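Protocadherin gamma-B3 (Homo sapiens, PDB 5K8R) is a clustered protocadherin, a potential calcium-dependent cell-adhesion protein that may help establish and maintain specific neuronal connections in the brain. Local coordinates at residues I7-D12 / I60-I65. Residues are numbered along the deposited sequence; the frame is centred on the assembly and turned at random.
Sequences IPEELD and IDREEI. With CA (calcium ion), chain C; CA (calcium ion), chain D.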
# COMPACT_ATOMS: atom_id res chain seq x y z
N ILE A 7 11.49 -6.66 59.75
CA ILE A 7 10.39 -5.73 59.97
C ILE A 7 9.79 -5.31 58.64
O ILE A 7 10.51 -5.25 57.63
CB ILE A 7 10.86 -4.50 60.77
CG1 ILE A 7 12.03 -3.82 60.07
CG2 ILE A 7 11.23 -4.89 62.19
CD1 ILE A 7 12.49 -2.53 60.73
N PRO A 8 8.49 -5.02 58.57
CA PRO A 8 7.93 -4.47 57.34
C PRO A 8 8.41 -3.05 57.10
O PRO A 8 8.84 -2.34 58.02
CB PRO A 8 6.42 -4.51 57.59
CG PRO A 8 6.30 -4.44 59.08
CD PRO A 8 7.47 -5.21 59.61
N GLU A 9 8.35 -2.64 55.84
CA GLU A 9 8.77 -1.29 55.47
C GLU A 9 7.71 -0.27 55.88
O GLU A 9 6.58 -0.61 56.26
CB GLU A 9 9.03 -1.21 53.97
CG GLU A 9 7.85 -1.67 53.12
CD GLU A 9 8.00 -1.30 51.65
OE1 GLU A 9 8.65 -0.28 51.35
OE2 GLU A 9 7.45 -2.03 50.80
N GLU A 10 8.09 1.00 55.79
CA GLU A 10 7.18 2.13 56.00
C GLU A 10 6.58 2.16 57.40
O GLU A 10 5.45 2.61 57.60
CB GLU A 10 6.06 2.14 54.95
CG GLU A 10 6.55 2.09 53.51
CD GLU A 10 7.15 3.40 53.03
OE1 GLU A 10 7.06 4.41 53.78
OE2 GLU A 10 7.70 3.43 51.91
N LEU A 11 7.33 1.68 58.39
CA LEU A 11 6.88 1.77 59.77
C LEU A 11 7.05 3.19 60.29
O LEU A 11 7.95 3.93 59.87
CB LEU A 11 7.65 0.80 60.66
CG LEU A 11 7.39 -0.69 60.46
CD1 LEU A 11 8.26 -1.51 61.40
CD2 LEU A 11 5.92 -1.01 60.68
N ASP A 12 6.18 3.58 61.23
CA ASP A 12 6.27 4.90 61.83
C ASP A 12 7.56 5.03 62.63
O ASP A 12 8.16 4.04 63.06
CB ASP A 12 5.07 5.17 62.73
CG ASP A 12 3.78 5.36 61.94
OD1 ASP A 12 3.86 5.65 60.73
OD2 ASP A 12 2.69 5.22 62.53
N ILE A 60 11.73 4.04 56.14
CA ILE A 60 12.41 2.94 55.47
C ILE A 60 11.57 2.49 54.28
O ILE A 60 10.66 1.66 54.42
CB ILE A 60 12.67 1.77 56.44
CG1 ILE A 60 13.49 2.26 57.63
CG2 ILE A 60 13.39 0.63 55.73
CD1 ILE A 60 13.82 1.18 58.63
N ASP A 61 11.85 3.05 53.10
CA ASP A 61 11.14 2.71 51.88
C ASP A 61 11.93 1.62 51.15
O ASP A 61 13.03 1.88 50.65
CB ASP A 61 10.96 3.94 51.00
CG ASP A 61 10.34 3.62 49.65
OD1 ASP A 61 9.57 2.64 49.57
OD2 ASP A 61 10.62 4.35 48.68
N ARG A 62 11.36 0.42 51.08
CA ARG A 62 12.06 -0.70 50.45
C ARG A 62 12.26 -0.46 48.96
O ARG A 62 13.26 -0.93 48.39
CB ARG A 62 11.30 -2.00 50.68
CG ARG A 62 12.07 -3.25 50.30
CD ARG A 62 11.16 -4.32 49.74
NE ARG A 62 10.46 -3.86 48.55
CZ ARG A 62 10.98 -3.86 47.33
NH1 ARG A 62 12.21 -4.31 47.13
NH2 ARG A 62 10.27 -3.42 46.30
N GLU A 63 11.34 0.25 48.31
CA GLU A 63 11.48 0.52 46.88
C GLU A 63 12.69 1.40 46.60
O GLU A 63 13.41 1.19 45.61
CB GLU A 63 10.21 1.16 46.33
CG GLU A 63 9.11 0.17 45.99
CD GLU A 63 8.51 -0.49 47.21
OE1 GLU A 63 8.19 0.23 48.18
OE2 GLU A 63 8.35 -1.73 47.20
N GLU A 64 12.94 2.39 47.45
CA GLU A 64 14.07 3.28 47.24
C GLU A 64 15.39 2.65 47.69
O GLU A 64 16.45 3.00 47.16
CB GLU A 64 13.84 4.61 47.97
CG GLU A 64 14.86 5.69 47.65
CD GLU A 64 14.57 6.99 48.38
OE1 GLU A 64 13.63 7.01 49.20
OE2 GLU A 64 15.29 7.98 48.13
N ILE A 65 15.33 1.73 48.65
CA ILE A 65 16.55 1.13 49.19
C ILE A 65 17.02 -0.03 48.32
O ILE A 65 18.18 -0.07 47.89
CB ILE A 65 16.32 0.69 50.65
CG1 ILE A 65 16.05 1.90 51.53
CG2 ILE A 65 17.52 -0.09 51.16
CD1 ILE A 65 15.62 1.54 52.94
CA CA C . 7.39 1.68 49.97
CA CA D . 6.38 -1.90 48.56
O HOH W 1 9.96 3.01 58.30
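Glu-9, Glu-10, Asp-61 and Glu-63 gather round the chain C calcium at the base of the first cadherin repeat, joining the end of strand 3-8 to the Asp-Arg-Glu motif that opens helix 62-65; Glu-9 and Glu-63 also reach the chain D ion. The CB of Glu-9 rests on Ile-60 O at 3.3 Å, and CG lies between the backbone N and the carbonyl carbon (chi1 55°), from where an extended chain runs toward residues 60-65, CD 3.5 Å from Arg-62 CB. OE1 binds the chain C calcium and also accepts Arg-62 N at 2.8 Å, the donor arriving above the carboxylate plane; OE2 binds the chain D calcium at 2.5 Å. A glutamate suits this place because its chain lets the two oxygens of one carboxylate bind one calcium each. Glu-10 N donates to Ile-60 O, its OE2 binds the chain C calcium at 2.6 Å beside Asp-61 OD1, and OE1 pairs with Arg-59 in a salt bridge. Asp-61, short and acidic, gives OD1 to the same ion while accepting Glu-63 N as helix N-cap. Asp-98 completes this site; Asp-95, Ile-96 and Asp-131 serve the second, Asp-131 tying in the next repeat. Arg-62 NH2 forms a salt bridge with Glu-63 OE2 at 2.7 Å. An alanine here would probably leave that oxygen without its salt-bridge mate and the acids with less nearby positive charge. Glu-63 OE1 touches both ions, 2.4 Å from the chain C calcium and 2.8 Å from the chain D calcium.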